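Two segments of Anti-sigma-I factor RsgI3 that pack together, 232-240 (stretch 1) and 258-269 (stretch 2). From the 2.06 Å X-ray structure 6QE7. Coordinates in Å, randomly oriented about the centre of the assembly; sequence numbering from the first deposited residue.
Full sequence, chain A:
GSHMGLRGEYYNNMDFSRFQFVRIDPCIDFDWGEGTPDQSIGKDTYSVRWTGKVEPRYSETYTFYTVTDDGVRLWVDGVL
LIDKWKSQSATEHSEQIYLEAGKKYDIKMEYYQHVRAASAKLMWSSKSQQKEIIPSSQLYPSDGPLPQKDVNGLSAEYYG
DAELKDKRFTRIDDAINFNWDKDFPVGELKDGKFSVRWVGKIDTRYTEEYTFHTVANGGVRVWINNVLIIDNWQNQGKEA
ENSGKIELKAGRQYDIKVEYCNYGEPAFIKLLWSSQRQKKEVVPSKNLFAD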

ATOM      1  N   ASN A 232     -13.364   0.797 -24.303  1.00 43.20           N
ATOM      2  CA  ASN A 232     -13.438   0.595 -25.761  1.00 43.02           C
ATOM      3  C   ASN A 232     -13.394  -0.919 -26.016  1.00 36.08           C
ATOM      4  O   ASN A 232     -12.442  -1.420 -26.570  1.00 33.81           O
ATOM      5  CB  ASN A 232     -12.351   1.420 -26.431  1.00 42.97           C
ATOM      6  CG  ASN A 232     -12.429   1.343 -27.936  1.00 57.80           C
ATOM      7  OD1 ASN A 232     -13.514   1.058 -28.479  1.00 51.98           O
ATOM      8  ND2 ASN A 232     -11.293   1.573 -28.600  1.00 51.38           N
ATOM      9  N   TRP A 233     -14.372  -1.630 -25.513  1.00 33.76           N
ATOM     10  CA  TRP A 233     -14.376  -3.105 -25.518  1.00 40.41           C
ATOM     11  C   TRP A 233     -14.660  -3.666 -26.924  1.00 45.72           C
ATOM     12  O   TRP A 233     -14.302  -4.835 -27.124  1.00 44.81           O
ATOM     13  CB  TRP A 233     -15.420  -3.591 -24.527  1.00 40.03           C
ATOM     14  CG  TRP A 233     -15.345  -5.042 -24.240  1.00 41.16           C
ATOM     15  CD1 TRP A 233     -16.332  -5.974 -24.365  1.00 40.18           C
ATOM     16  CD2 TRP A 233     -14.201  -5.724 -23.735  1.00 43.26           C
ATOM     17  NE1 TRP A 233     -15.860  -7.202 -24.013  1.00 37.82           N
ATOM     18  CE2 TRP A 233     -14.554  -7.088 -23.630  1.00 37.43           C
ATOM     19  CE3 TRP A 233     -12.900  -5.323 -23.406  1.00 43.19           C
ATOM     20  CZ2 TRP A 233     -13.669  -8.043 -23.146  1.00 38.36           C
ATOM     21  CZ3 TRP A 233     -12.005  -6.283 -22.983  1.00 35.01           C
ATOM     22  CH2 TRP A 233     -12.403  -7.611 -22.795  1.00 38.58           C
ATOM     23  N   GLN A 234     -15.300  -2.901 -27.824  1.00 51.69           N
ATOM     24  CA  GLN A 234     -15.668  -3.333 -29.217  1.00 53.12           C
ATOM     25  C   GLN A 234     -14.510  -3.043 -30.178  1.00 53.82           C
ATOM     26  O   GLN A 234     -14.499  -3.528 -31.315  1.00 48.71           O
ATOM     27  CB  GLN A 234     -16.968  -2.637 -29.672  1.00 59.02           C
ATOM     28  CG  GLN A 234     -18.193  -2.870 -28.760  1.00 58.35           C
ATOM     29  CD  GLN A 234     -18.519  -4.324 -28.475  1.00 66.59           C
ATOM     30  OE1 GLN A 234     -18.836  -5.094 -29.378  1.00 79.72           O
ATOM     31  NE2 GLN A 234     -18.494  -4.725 -27.205  1.00 61.92           N
ATOM     32  N   ASN A 235     -13.495  -2.313 -29.760  1.00 44.50           N
ATOM     33  CA  ASN A 235     -12.521  -1.799 -30.754  1.00 56.89           C
ATOM     34  C   ASN A 235     -11.918  -2.968 -31.541  1.00 55.08           C
ATOM     35  O   ASN A 235     -11.588  -4.040 -30.933  1.00 58.19           O
ATOM     36  CB  ASN A 235     -11.371  -0.975 -30.155  1.00 57.80           C
ATOM     37  CG  ASN A 235     -10.166  -0.938 -31.077  1.00 63.61           C
ATOM     38  OD1 ASN A 235     -10.246  -0.338 -32.164  1.00 58.23           O
ATOM     39  ND2 ASN A 235      -9.094  -1.638 -30.700  1.00 52.02           N
ATOM     40  N   GLN A 236     -11.659  -2.696 -32.810  1.00 54.12           N
ATOM     41  CA  GLN A 236     -11.023  -3.615 -33.784  1.00 72.10           C
ATOM     42  C   GLN A 236      -9.770  -2.975 -34.409  1.00 61.25           C
ATOM     43  O   GLN A 236      -8.927  -3.719 -34.903  1.00 56.14           O
ATOM     44  CB  GLN A 236     -12.093  -3.933 -34.835  1.00 89.96           C
ATOM     45  CG  GLN A 236     -12.160  -5.398 -35.226  1.00107.72           C
ATOM     46  CD  GLN A 236     -12.344  -6.279 -34.018  1.00102.09           C
ATOM     47  OE1 GLN A 236     -11.442  -6.423 -33.196  1.00120.82           O
ATOM     48  NE2 GLN A 236     -13.515  -6.885 -33.925  1.00 97.85           N
ATOM     49  N   GLY A 237      -9.660  -1.640 -34.404  1.00 65.64           N
ATOM     50  CA  GLY A 237      -8.565  -0.911 -35.073  1.00 59.75           C
ATOM     51  C   GLY A 237      -7.236  -1.445 -34.586  1.00 61.37           C
ATOM     52  O   GLY A 237      -7.158  -1.868 -33.396  1.00 63.74           O
ATOM     53  N   LYS A 238      -6.243  -1.486 -35.465  1.00 53.35           N
ATOM     54  CA  LYS A 238      -4.856  -1.882 -35.136  1.00 55.12           C
ATOM     55  C   LYS A 238      -4.287  -0.763 -34.252  1.00 57.49           C
ATOM     56  O   LYS A 238      -4.568   0.410 -34.519  1.00 50.14           O
ATOM     57  CB  LYS A 238      -4.003  -2.102 -36.391  1.00 58.37           C
ATOM     58  CG  LYS A 238      -2.494  -2.112 -36.142  1.00 55.37           C
ATOM     59  CD  LYS A 238      -1.611  -2.641 -37.271  1.00 62.04           C
ATOM     60  CE  LYS A 238      -0.190  -2.894 -36.796  1.00 66.62           C
ATOM     61  NZ  LYS A 238       0.430  -4.086 -37.418  1.00 70.45           N
ATOM     62  N   GLU A 239      -3.570  -1.108 -33.189  1.00 53.71           N
ATOM     63  CA  GLU A 239      -2.976  -0.101 -32.259  1.00 56.91           C
ATOM     64  C   GLU A 239      -3.920   1.097 -32.107  1.00 44.23           C
ATOM     65  O   GLU A 239      -3.437   2.226 -32.269  1.00 50.37           O
ATOM     66  CB  GLU A 239      -1.584   0.300 -32.762  1.00 53.91           C
ATOM     67  CG  GLU A 239      -0.659  -0.911 -32.782  1.00 60.75           C
ATOM     68  CD  GLU A 239       0.729  -0.675 -33.316  1.00 59.10           C
ATOM     69  OE1 GLU A 239       1.242   0.444 -33.121  1.00 70.61           O
ATOM     70  OE2 GLU A 239       1.275  -1.605 -33.924  1.00 54.58           O
ATOM     71  N   ALA A 240      -5.206   0.868 -31.837  1.00 42.47           N
ATOM     72  CA  ALA A 240      -6.157   1.942 -31.456  1.00 46.47           C
ATOM     73  C   ALA A 240      -5.705   2.490 -30.081  1.00 46.31           C
ATOM     74  O   ALA A 240      -5.271   1.653 -29.205  1.00 40.03           O
ATOM     75  CB  ALA A 240      -7.588   1.436 -31.371  1.00 41.55           C
ATOM     76  N   VAL A 258      -7.335  -4.156 -15.604  1.00 29.81           N
ATOM     77  CA  VAL A 258      -7.232  -4.003 -17.065  1.00 31.64           C
ATOM     78  C   VAL A 258      -7.800  -5.292 -17.684  1.00 33.38           C
ATOM     79  O   VAL A 258      -7.404  -6.432 -17.267  1.00 29.05           O
ATOM     80  CB  VAL A 258      -5.792  -3.703 -17.553  1.00 32.32           C
ATOM     81  CG1 VAL A 258      -5.701  -3.564 -19.083  1.00 32.85           C
ATOM     82  CG2 VAL A 258      -5.263  -2.422 -16.963  1.00 35.69           C
ATOM     83  N   GLU A 259      -8.688  -5.103 -18.660  1.00 35.36           N
ATOM     84  CA  GLU A 259      -9.297  -6.199 -19.476  1.00 37.58           C
ATOM     85  C   GLU A 259      -8.994  -5.929 -20.970  1.00 32.12           C
ATOM     86  O   GLU A 259      -9.082  -4.770 -21.456  1.00 32.74           O
ATOM     87  CB  GLU A 259     -10.789  -6.384 -19.160  1.00 35.30           C
ATOM     88  CG  GLU A 259     -11.118  -7.010 -17.805  1.00 34.89           C
ATOM     89  CD  GLU A 259     -12.589  -7.072 -17.362  1.00 35.80           C
ATOM     90  OE1 GLU A 259     -13.448  -6.432 -18.001  1.00 42.71           O
ATOM     91  OE2 GLU A 259     -12.852  -7.690 -16.324  1.00 44.33           O
ATOM     92  N   TYR A 260      -8.629  -6.997 -21.670  1.00 35.28           N
ATOM     93  CA  TYR A 260      -8.245  -6.999 -23.101  1.00 35.20           C
ATOM     94  C   TYR A 260      -8.989  -8.148 -23.791  1.00 34.28           C
ATOM     95  O   TYR A 260      -8.994  -9.274 -23.306  1.00 31.70           O
ATOM     96  CB  TYR A 260      -6.738  -7.225 -23.288  1.00 31.83           C
ATOM     97  CG  TYR A 260      -6.313  -7.323 -24.730  1.00 32.41           C
ATOM     98  CD1 TYR A 260      -6.505  -6.238 -25.564  1.00 34.56           C
ATOM     99  CD2 TYR A 260      -5.781  -8.464 -25.295  1.00 40.69           C
ATOM    100  CE1 TYR A 260      -6.152  -6.269 -26.896  1.00 42.66           C
ATOM    101  CE2 TYR A 260      -5.493  -8.540 -26.659  1.00 42.14           C
ATOM    102  CZ  TYR A 260      -5.661  -7.433 -27.467  1.00 45.43           C
ATOM    103  OH  TYR A 260      -5.364  -7.392 -28.814  1.00 44.78           O
ATOM    104  N   CYS A 261      -9.537  -7.885 -24.955  1.00 36.66           N
ATOM    105  CA  CYS A 261     -10.044  -8.963 -25.813  1.00 37.05           C
ATOM    106  C   CYS A 261      -9.471  -8.768 -27.226  1.00 39.51           C
ATOM    107  O   CYS A 261      -9.334  -7.692 -27.734  1.00 39.52           O
ATOM    108  CB  CYS A 261     -11.551  -9.075 -25.698  1.00 37.01           C
ATOM    109  SG  CYS A 261     -12.473  -7.683 -26.398  1.00 49.23           S
ATOM    110  N   ASN A 262      -9.017  -9.857 -27.754  1.00 38.53           N
ATOM    111  CA  ASN A 262      -8.622 -10.032 -29.154  1.00 43.95           C
ATOM    112  C   ASN A 262      -9.804 -10.564 -29.969  1.00 44.35           C
ATOM    113  O   ASN A 262     -10.484 -11.507 -29.510  1.00 46.79           O
ATOM    114  CB  ASN A 262      -7.513 -11.072 -29.181  1.00 48.38           C
ATOM    115  CG  ASN A 262      -6.698 -10.809 -30.399  1.00 52.46           C
ATOM    116  OD1 ASN A 262      -6.230  -9.671 -30.511  1.00 45.17           O
ATOM    117  ND2 ASN A 262      -6.629 -11.792 -31.298  1.00 46.06           N
ATOM    118  N   TYR A 263     -10.024 -10.051 -31.165  1.00 48.73           N
ATOM    119  CA  TYR A 263     -11.159 -10.512 -32.013  1.00 52.22           C
ATOM    120  C   TYR A 263     -10.624 -11.263 -33.269  1.00 51.70           C
ATOM    121  O   TYR A 263     -11.375 -11.649 -34.280  1.00 52.22           O
ATOM    122  CB  TYR A 263     -12.043  -9.295 -32.302  1.00 49.47           C
ATOM    123  CG  TYR A 263     -12.769  -8.644 -31.147  1.00 56.35           C
ATOM    124  CD1 TYR A 263     -13.848  -9.283 -30.553  1.00 57.70           C
ATOM    125  CD2 TYR A 263     -12.448  -7.352 -30.695  1.00 54.11           C
ATOM    126  CE1 TYR A 263     -14.579  -8.674 -29.536  1.00 62.89           C
ATOM    127  CE2 TYR A 263     -13.195  -6.711 -29.711  1.00 47.93           C
ATOM    128  CZ  TYR A 263     -14.274  -7.377 -29.138  1.00 52.45           C
ATOM    129  OH  TYR A 263     -15.051  -6.854 -28.143  1.00 44.56           O
ATOM    130  N   GLY A 264      -9.330 -11.547 -33.229  1.00 54.70           N
ATOM    131  CA  GLY A 264      -8.678 -12.470 -34.179  1.00 58.48           C
ATOM    132  C   GLY A 264      -7.468 -11.829 -34.824  1.00 54.19           C
ATOM    133  O   GLY A 264      -6.687 -12.583 -35.494  1.00 43.51           O
ATOM    134  N   GLU A 265      -7.299 -10.509 -34.629  1.00 57.21           N
ATOM    135  CA  GLU A 265      -6.137  -9.752 -35.162  1.00 59.72           C
ATOM    136  C   GLU A 265      -4.887 -10.298 -34.472  1.00 52.66           C
ATOM    137  O   GLU A 265      -5.002 -11.040 -33.495  1.00 54.87           O
ATOM    138  CB  GLU A 265      -6.347  -8.249 -34.985  1.00 61.91           C
ATOM    139  CG  GLU A 265      -7.247  -7.665 -36.054  1.00 66.88           C
ATOM    140  CD  GLU A 265      -8.725  -7.976 -35.839  1.00 84.32           C
ATOM    141  OE1 GLU A 265      -9.107  -8.227 -34.672  1.00101.46           O
ATOM    142  OE2 GLU A 265      -9.498  -7.987 -36.834  1.00 91.12           O
ATOM    143  N   PRO A 266      -3.662 -10.001 -34.974  1.00 56.34           N
ATOM    144  CA  PRO A 266      -2.448 -10.235 -34.199  1.00 53.03           C
ATOM    145  C   PRO A 266      -2.553  -9.343 -32.952  1.00 47.73           C
ATOM    146  O   PRO A 266      -2.978  -8.168 -33.113  1.00 38.41           O
ATOM    147  CB  PRO A 266      -1.294  -9.804 -35.107  1.00 56.80           C
ATOM    148  CG  PRO A 266      -1.940  -8.906 -36.158  1.00 64.05           C
ATOM    149  CD  PRO A 266      -3.386  -9.345 -36.266  1.00 64.74           C
ATOM    150  N   ALA A 267      -2.310  -9.941 -31.769  1.00 43.04           N
ATOM    151  CA  ALA A 267      -2.724  -9.344 -30.477  1.00 39.85           C
ATOM    152  C   ALA A 267      -1.628  -8.375 -30.018  1.00 39.54           C
ATOM    153  O   ALA A 267      -0.445  -8.694 -30.162  1.00 40.51           O
ATOM    154  CB  ALA A 267      -2.975 -10.384 -29.437  1.00 44.79           C
ATOM    155  N   PHE A 268      -2.035  -7.269 -29.422  1.00 43.06           N
ATOM    156  CA  PHE A 268      -1.132  -6.204 -28.930  1.00 43.06           C
ATOM    157  C   PHE A 268      -1.866  -5.471 -27.829  1.00 38.48           C
ATOM    158  O   PHE A 268      -2.980  -5.059 -28.102  1.00 38.88           O
ATOM    159  CB  PHE A 268      -0.825  -5.225 -30.058  1.00 37.71           C
ATOM    160  CG  PHE A 268       0.252  -4.201 -29.859  1.00 43.77           C
ATOM    161  CD1 PHE A 268      -0.008  -3.025 -29.173  1.00 51.00           C
ATOM    162  CD2 PHE A 268       1.512  -4.371 -30.426  1.00 53.49           C
ATOM    163  CE1 PHE A 268       0.983  -2.059 -29.025  1.00 52.22           C
ATOM    164  CE2 PHE A 268       2.501  -3.396 -30.294  1.00 52.92           C
ATOM    165  CZ  PHE A 268       2.226  -2.233 -29.607  1.00 51.77           C
ATOM    166  N   ILE A 269      -1.229  -5.274 -26.688  1.00 40.43           N
ATOM    167  CA  ILE A 269      -1.719  -4.273 -25.695  1.00 41.58           C
ATOM    168  C   ILE A 269      -0.551  -3.721 -24.861  1.00 32.43           C
ATOM    169  O   ILE A 269       0.257  -4.521 -24.296  1.00 33.87           O
ATOM    170  CB  ILE A 269      -2.838  -4.896 -24.841  1.00 39.01           C
ATOM    171  CG1 ILE A 269      -3.348  -3.892 -23.789  1.00 43.17           C
ATOM    172  CG2 ILE A 269      -2.322  -6.202 -24.259  1.00 35.82           C
ATOM    173  CD1 ILE A 269      -4.530  -4.336 -23.058  1.00 40.69           C
TER

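A strand and the turn that follows it form one side of this contact; the other side is an irregular loop, 232-240, with no strand pairing between them. The backbones keep a side-chain's distance, with CA atoms 7.3 Å apart at Trp233 and Cys261, 7.1 Å at Gln236 and Tyr263, and 7.2 Å at Glu239 and Phe268. Side chains therefore bridge the gap, several of them against backbone atoms, and the one clear hydrogen bond across the gap runs from a side chain to a backbone carbonyl.

Along stretch 2 the extended backbone sets a simple alternation: Glu259, Cys261 and Tyr263 point their CA-to-CB bonds toward the loop, while Tyr260 and Asn262 point away. Glu259 opens the contact at the rim of the Trp233 indole, its carbonyl O lying near the ring plane, 3.6 Å from Trp233 CZ3. Glu259 CB adds an apolar approach, 4.0 Å from Trp233 CZ3. Tyr260, facing away, offers mainly backbone, its C atom 3.6 Å from Trp233 CH2.

Cys261 supplies the sulfur. Cys261 SG sits over the face of the Trp233 indole, 3.4 Å from the centroid of its six-membered ring and only 8° off the normal, so the polarizable sulfur meets the pi cloud nearly head-on. Cys261 CB packs 3.4 Å from Trp233 CH2. Trp233 starts sideways from its CA, but with chi1 in t its ring end reaches the strand.

Asn262 turns its back on the loop and braces its own stretch instead: its ND2 donates to Glu265 O at 2.8 Å, tying Asn262 to the backbone three residues on.

Tyr263 is the polar anchor. With chi1 in m, it extends along the loop so that its OH donates to Trp233 O in a very short hydrogen bond of 2.4 Å. The same residue of stretch 1 thus gives its ring to Cys261 and its carbonyl to Tyr263. Asn235 O lies near the tyrosine ring plane, 3.3 Å from Tyr263 CE2, where the ring's electropositive edge suits a carbonyl.

At Gly264 phi is 128°, and a CB there would jam against the preceding carbonyl O, so the turn itself calls for glycine. Beyond it, Glu265 points toward the loop near the poorly ordered Gln236.

Phe268, where a strand resumes, closes the contact. Glu239 CG stands 4.3 Å from the centroid of the Phe268 ring, 12° off the normal, a CH-pi contact that uses the aliphatic part of an acidic side chain.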